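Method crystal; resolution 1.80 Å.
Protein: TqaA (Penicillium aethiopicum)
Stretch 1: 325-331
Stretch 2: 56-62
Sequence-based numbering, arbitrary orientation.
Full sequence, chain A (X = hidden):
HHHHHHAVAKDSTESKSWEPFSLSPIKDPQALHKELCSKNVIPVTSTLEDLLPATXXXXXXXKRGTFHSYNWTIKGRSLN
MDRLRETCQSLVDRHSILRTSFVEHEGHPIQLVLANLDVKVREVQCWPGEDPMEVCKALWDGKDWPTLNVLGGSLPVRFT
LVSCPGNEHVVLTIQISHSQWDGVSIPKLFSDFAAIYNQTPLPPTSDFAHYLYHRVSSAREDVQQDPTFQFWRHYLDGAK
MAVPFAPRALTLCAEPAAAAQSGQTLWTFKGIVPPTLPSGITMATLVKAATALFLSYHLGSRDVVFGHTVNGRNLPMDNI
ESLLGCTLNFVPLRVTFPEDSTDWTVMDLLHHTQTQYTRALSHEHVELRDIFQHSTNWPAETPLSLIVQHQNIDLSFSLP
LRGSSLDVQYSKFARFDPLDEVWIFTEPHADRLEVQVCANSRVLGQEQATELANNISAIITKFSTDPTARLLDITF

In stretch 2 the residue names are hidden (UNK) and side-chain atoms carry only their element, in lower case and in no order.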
ATOM      1  N   GLY A 325       5.035   8.230   0.430  1.00 25.92           N
ATOM      2  CA  GLY A 325       3.592   8.319   0.398  1.00 22.23           C
ATOM      3  C   GLY A 325       3.021   7.058  -0.202  1.00 23.38           C
ATOM      4  O   GLY A 325       3.752   6.125  -0.508  1.00 23.43           O
ATOM      5  N   CYS A 326       1.714   7.049  -0.396  1.00 23.21           N
ATOM      6  CA  CYS A 326       1.041   5.885  -0.952  1.00 19.20           C
ATOM      7  C   CYS A 326       0.664   6.186  -2.397  1.00 17.36           C
ATOM      8  O   CYS A 326      -0.385   6.747  -2.648  1.00 19.64           O
ATOM      9  CB  CYS A 326      -0.203   5.541  -0.145  1.00 21.19           C
ATOM     10  SG  CYS A 326      -1.078   4.108  -0.822  1.00 24.27           S
ATOM     11  N   THR A 327       1.531   5.830  -3.329  1.00 18.18           N
ATOM     12  CA  THR A 327       1.217   6.039  -4.744  1.00 19.95           C
ATOM     13  C   THR A 327       0.629   4.787  -5.391  1.00 19.27           C
ATOM     14  O   THR A 327       0.357   4.783  -6.612  1.00 20.41           O
ATOM     15  CB  THR A 327       2.447   6.463  -5.552  1.00 19.49           C
ATOM     16  OG1 THR A 327       3.403   5.395  -5.599  1.00 21.96           O
ATOM     17  CG2 THR A 327       3.082   7.729  -4.944  1.00 25.87           C
ATOM     18  N   LEU A 328       0.470   3.728  -4.598  1.00 18.95           N
ATOM     19  CA  LEU A 328      -0.178   2.489  -5.050  1.00 17.94           C
ATOM     20  C   LEU A 328      -1.495   2.774  -5.728  1.00 17.87           C
ATOM     21  O   LEU A 328      -2.210   3.682  -5.327  1.00 18.44           O
ATOM     22  CB  LEU A 328      -0.456   1.533  -3.867  1.00 20.07           C
ATOM     23  CG  LEU A 328       0.680   0.862  -3.114  1.00 27.26           C
ATOM     24  CD1 LEU A 328       0.093  -0.029  -2.036  1.00 25.11           C
ATOM     25  CD2 LEU A 328       1.540   0.049  -4.072  1.00 27.60           C
ATOM     26  N   ASN A 329      -1.835   1.976  -6.740  1.00 16.06           N
ATOM     27  CA  ASN A 329      -3.150   2.061  -7.326  1.00 16.49           C
ATOM     28  C   ASN A 329      -3.697   0.665  -7.547  1.00 16.42           C
ATOM     29  O   ASN A 329      -2.930  -0.286  -7.714  1.00 16.25           O
ATOM     30  CB  ASN A 329      -3.109   2.848  -8.643  1.00 15.51           C
ATOM     31  CG  ASN A 329      -4.435   3.463  -8.973  1.00 16.06           C
ATOM     32  OD1 ASN A 329      -5.369   3.386  -8.184  1.00 16.78           O
ATOM     33  ND2 ASN A 329      -4.538   4.079 -10.148  1.00 17.47           N
ATOM     34  N   PHE A 330      -5.016   0.546  -7.517  1.00 14.35           N
ATOM     35  CA  PHE A 330      -5.677  -0.730  -7.790  1.00 15.29           C
ATOM     36  C   PHE A 330      -6.471  -0.545  -9.075  1.00 16.23           C
ATOM     37  O   PHE A 330      -7.428   0.231  -9.098  1.00 16.98           O
ATOM     38  CB  PHE A 330      -6.560  -1.119  -6.630  1.00 13.87           C
ATOM     39  CG  PHE A 330      -5.881  -0.917  -5.301  1.00 16.71           C
ATOM     40  CD1 PHE A 330      -4.848  -1.763  -4.912  1.00 17.80           C
ATOM     41  CD2 PHE A 330      -6.232   0.153  -4.483  1.00 16.85           C
ATOM     42  CE1 PHE A 330      -4.200  -1.587  -3.684  1.00 16.56           C
ATOM     43  CE2 PHE A 330      -5.581   0.344  -3.248  1.00 16.04           C
ATOM     44  CZ  PHE A 330      -4.562  -0.532  -2.869  1.00 16.33           C
ATOM     45  N   VAL A 331      -6.027  -1.202 -10.143  1.00 15.00           N
ATOM     46  CA  VAL A 331      -6.587  -0.931 -11.483  1.00 14.04           C
ATOM     47  C   VAL A 331      -6.975  -2.244 -12.170  1.00 15.16           C
ATOM     48  O   VAL A 331      -6.526  -3.330 -11.759  1.00 15.85           O
ATOM     49  CB  VAL A 331      -5.588  -0.146 -12.368  1.00 14.94           C
ATOM     50  CG1 VAL A 331      -5.209   1.216 -11.723  1.00 18.64           C
ATOM     51  CG2 VAL A 331      -4.347  -0.997 -12.693  1.00 15.19           C
ATOM     52  N   UNK A  56      -8.260   7.867  -4.082  1.00 16.18           N
ATOM     53  CA  UNK A  56      -9.092   6.704  -3.890  1.00 17.06           C
ATOM     54  C   UNK A  56      -8.307   5.594  -3.204  1.00 15.49           C
ATOM     55  O   UNK A  56      -8.841   4.896  -2.344  1.00 18.85           O
ATOM     56  c   UNK A  56      -9.636   6.203  -5.247  1.00 14.39           C
ATOM     57  n   UNK A  56     -12.320   3.909  -6.412  1.00 19.37           N
ATOM     58  o   UNK A  56     -11.125   5.512  -7.404  1.00 18.20           O
ATOM     59  c   UNK A  56     -11.406   4.866  -6.412  1.00 16.81           C
ATOM     60  c   UNK A  56     -10.673   5.118  -5.099  1.00 17.61           C
ATOM     61  N   UNK A  57      -7.038   5.440  -3.573  1.00 17.02           N
ATOM     62  CA  UNK A  57      -6.217   4.387  -2.957  1.00 18.80           C
ATOM     63  C   UNK A  57      -5.959   4.685  -1.470  1.00 16.80           C
ATOM     64  O   UNK A  57      -6.025   3.795  -0.623  1.00 17.62           O
ATOM     65  c   UNK A  57      -4.892   4.227  -3.707  1.00 17.64           C
ATOM     66  N   UNK A  58      -5.657   5.938  -1.157  1.00 19.53           N
ATOM     67  CA  UNK A  58      -5.559   6.322   0.259  1.00 18.52           C
ATOM     68  C   UNK A  58      -6.815   5.965   1.024  1.00 19.21           C
ATOM     69  O   UNK A  58      -6.754   5.422   2.137  1.00 16.83           O
ATOM     70  c   UNK A  58      -3.625   9.669   0.306  1.00 21.60           C
ATOM     71  c   UNK A  58      -5.287   7.821   0.387  1.00 15.97           C
ATOM     72  c   UNK A  58      -3.854   8.187   0.099  1.00 16.43           C
ATOM     73  n   UNK A  58      -2.746  10.019   1.257  1.00 19.50           N
ATOM     74  o   UNK A  58      -4.267  10.494  -0.351  1.00 20.21           O
ATOM     75  N   UNK A  59      -7.960   6.282   0.431  1.00 15.81           N
ATOM     76  CA  UNK A  59      -9.258   5.985   1.038  1.00 17.66           C
ATOM     77  C   UNK A  59      -9.515   4.489   1.206  1.00 18.72           C
ATOM     78  O   UNK A  59     -10.150   4.061   2.175  1.00 18.82           O
ATOM     79  n   UNK A  59     -13.221   7.195   2.431  1.00 30.68           N
ATOM     80  c   UNK A  59     -11.633   6.867   0.948  1.00 27.08           C
ATOM     81  c   UNK A  59     -10.372   6.604   0.191  1.00 21.84           C
ATOM     82  c   UNK A  59     -13.768   7.332   1.235  1.00 32.35           C
ATOM     83  n   UNK A  59     -12.832   7.134   0.324  1.00 30.37           N
ATOM     84  c   UNK A  59     -11.886   6.906   2.280  1.00 31.92           C
ATOM     85  N   UNK A  60      -9.050   3.689   0.251  1.00 16.76           N
ATOM     86  CA  UNK A  60      -9.146   2.230   0.385  1.00 15.61           C
ATOM     87  C   UNK A  60      -8.532   1.791   1.702  1.00 16.04           C
ATOM     88  O   UNK A  60      -9.140   1.043   2.479  1.00 16.69           O
ATOM     89  c   UNK A  60      -8.147   0.020  -0.426  1.00 16.10           C
ATOM     90  c   UNK A  60      -9.260   1.603  -2.041  1.00 20.44           C
ATOM     91  c   UNK A  60      -8.431   1.497  -0.779  1.00 16.85           C
ATOM     92  N   UNK A  61      -7.321   2.264   1.959  1.00 16.72           N
ATOM     93  CA  UNK A  61      -6.620   1.841   3.172  1.00 15.70           C
ATOM     94  C   UNK A  61      -7.279   2.393   4.430  1.00 16.62           C
ATOM     95  O   UNK A  61      -7.368   1.700   5.437  1.00 17.13           O
ATOM     96  c   UNK A  61      -4.334   1.411   2.178  1.00 17.18           C
ATOM     97  c   UNK A  61      -5.150   2.261   3.100  1.00 16.26           C
ATOM     98  c   UNK A  61      -2.837  -0.214   0.449  1.00 18.33           C
ATOM     99  c   UNK A  61      -4.280   0.037   2.359  1.00 19.10           C
ATOM    100  c   UNK A  61      -3.632   1.975   1.114  1.00 15.74           C
ATOM    101  c   UNK A  61      -2.880   1.176   0.250  1.00 18.79           C
ATOM    102  c   UNK A  61      -3.539  -0.772   1.505  1.00 20.75           C
ATOM    103  N   UNK A  62      -7.732   3.639   4.389  1.00 16.64           N
ATOM    104  CA  UNK A  62      -8.367   4.236   5.573  1.00 15.24           C
ATOM    105  C   UNK A  62      -9.651   3.503   5.949  1.00 20.34           C
ATOM    106  O   UNK A  62      -9.880   3.180   7.130  1.00 18.55           O
ATOM    107  c   UNK A  62      -9.504   6.304   6.470  1.00 20.82           C
ATOM    108  c   UNK A  62      -7.285   6.475   5.307  1.00 19.34           C
ATOM    109  c   UNK A  62      -8.633   5.750   5.355  1.00 17.43           C
ATOM    110  c   UNK A  62      -7.353   7.912   4.820  1.00 20.01           C
TER

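Position 56 opens the helical stretch with three side-chain carbons in a line, the third carrying one oxygen and one nitrogen. That is a glutamine amide, and its CA-to-CB bond points sideways, with no contact to stretch 1: Gln 56. Its backbone O accepts a hydrogen bond from the N of position 60, the first turn of the helix.

Position 57 has a single side-chain carbon, aimed toward stretch 1. This CB lies 3.2 Å from the backbone O of Leu 328 and 4.0 Å from CE2 of Phe 330. One carbon and nothing beyond it means Ala 57. Its small side chain lets the helix backbone come near the loop just before the strand, and the carbon touches both the carbonyl O of Leu 328 and the ring of Phe 330.

Position 58 again shows three carbons ending in one oxygen and one nitrogen, so it is Gln 58. Its CA is 6.7 Å from the CA of Cys 326, yet its CA-to-CB bond points sideways and its polar end is satisfied by hydrogen bonds outside the two stretches.

At position 59, one carbon leads to a five-membered ring of three carbons and two nitrogens. The ring is an imidazole, out of reach of stretch 1: His 59.

Position 60 has three carbons, the first forked into two. It points toward stretch 1, and both branch carbons come near the Phe 330 ring. A beta-branched side chain of three carbons is Val 60, whose CG1 is 3.8 Å from CE2 of Phe 330.

Position 61 carries one carbon and then a six-carbon ring with no further atom. Its CA-to-CB bond points toward stretch 1, and the ring reaches Cys 326, Leu 328 and Phe 330. This is Phe 61. Its CE2 lies 3.6 Å from SG of Cys 326, and its CZ is 3.8 Å from CD1 of Leu 328; both neighbors sit at the ring edge. The CZ atoms of Phe 330 and Phe 61 are also 3.8 Å apart.

Position 62 has four carbons forked at the first, with one arm two carbons long: Ile 62, out of reach.

The rule here is spacing. Positions 57, 60 and 61 fall on one side of the helix, and they meet the alternate residues Cys 326, Leu 328 and Phe 330, whose side chains all point toward it. Helix and strand axes cross at 100°. The two phenylalanines form an offset edge-to-face pair, the edge of Phe 330 toward the face of Phe 61, with planes at 70°. No hydrogen bond joins the stretches; apolar packing carries the contact, while OE1 of Gln 56 and both polar atoms of Gln 58 find hydrogen bonds outside the two stretches.

Stretch 2 56-62: QAQHVFI
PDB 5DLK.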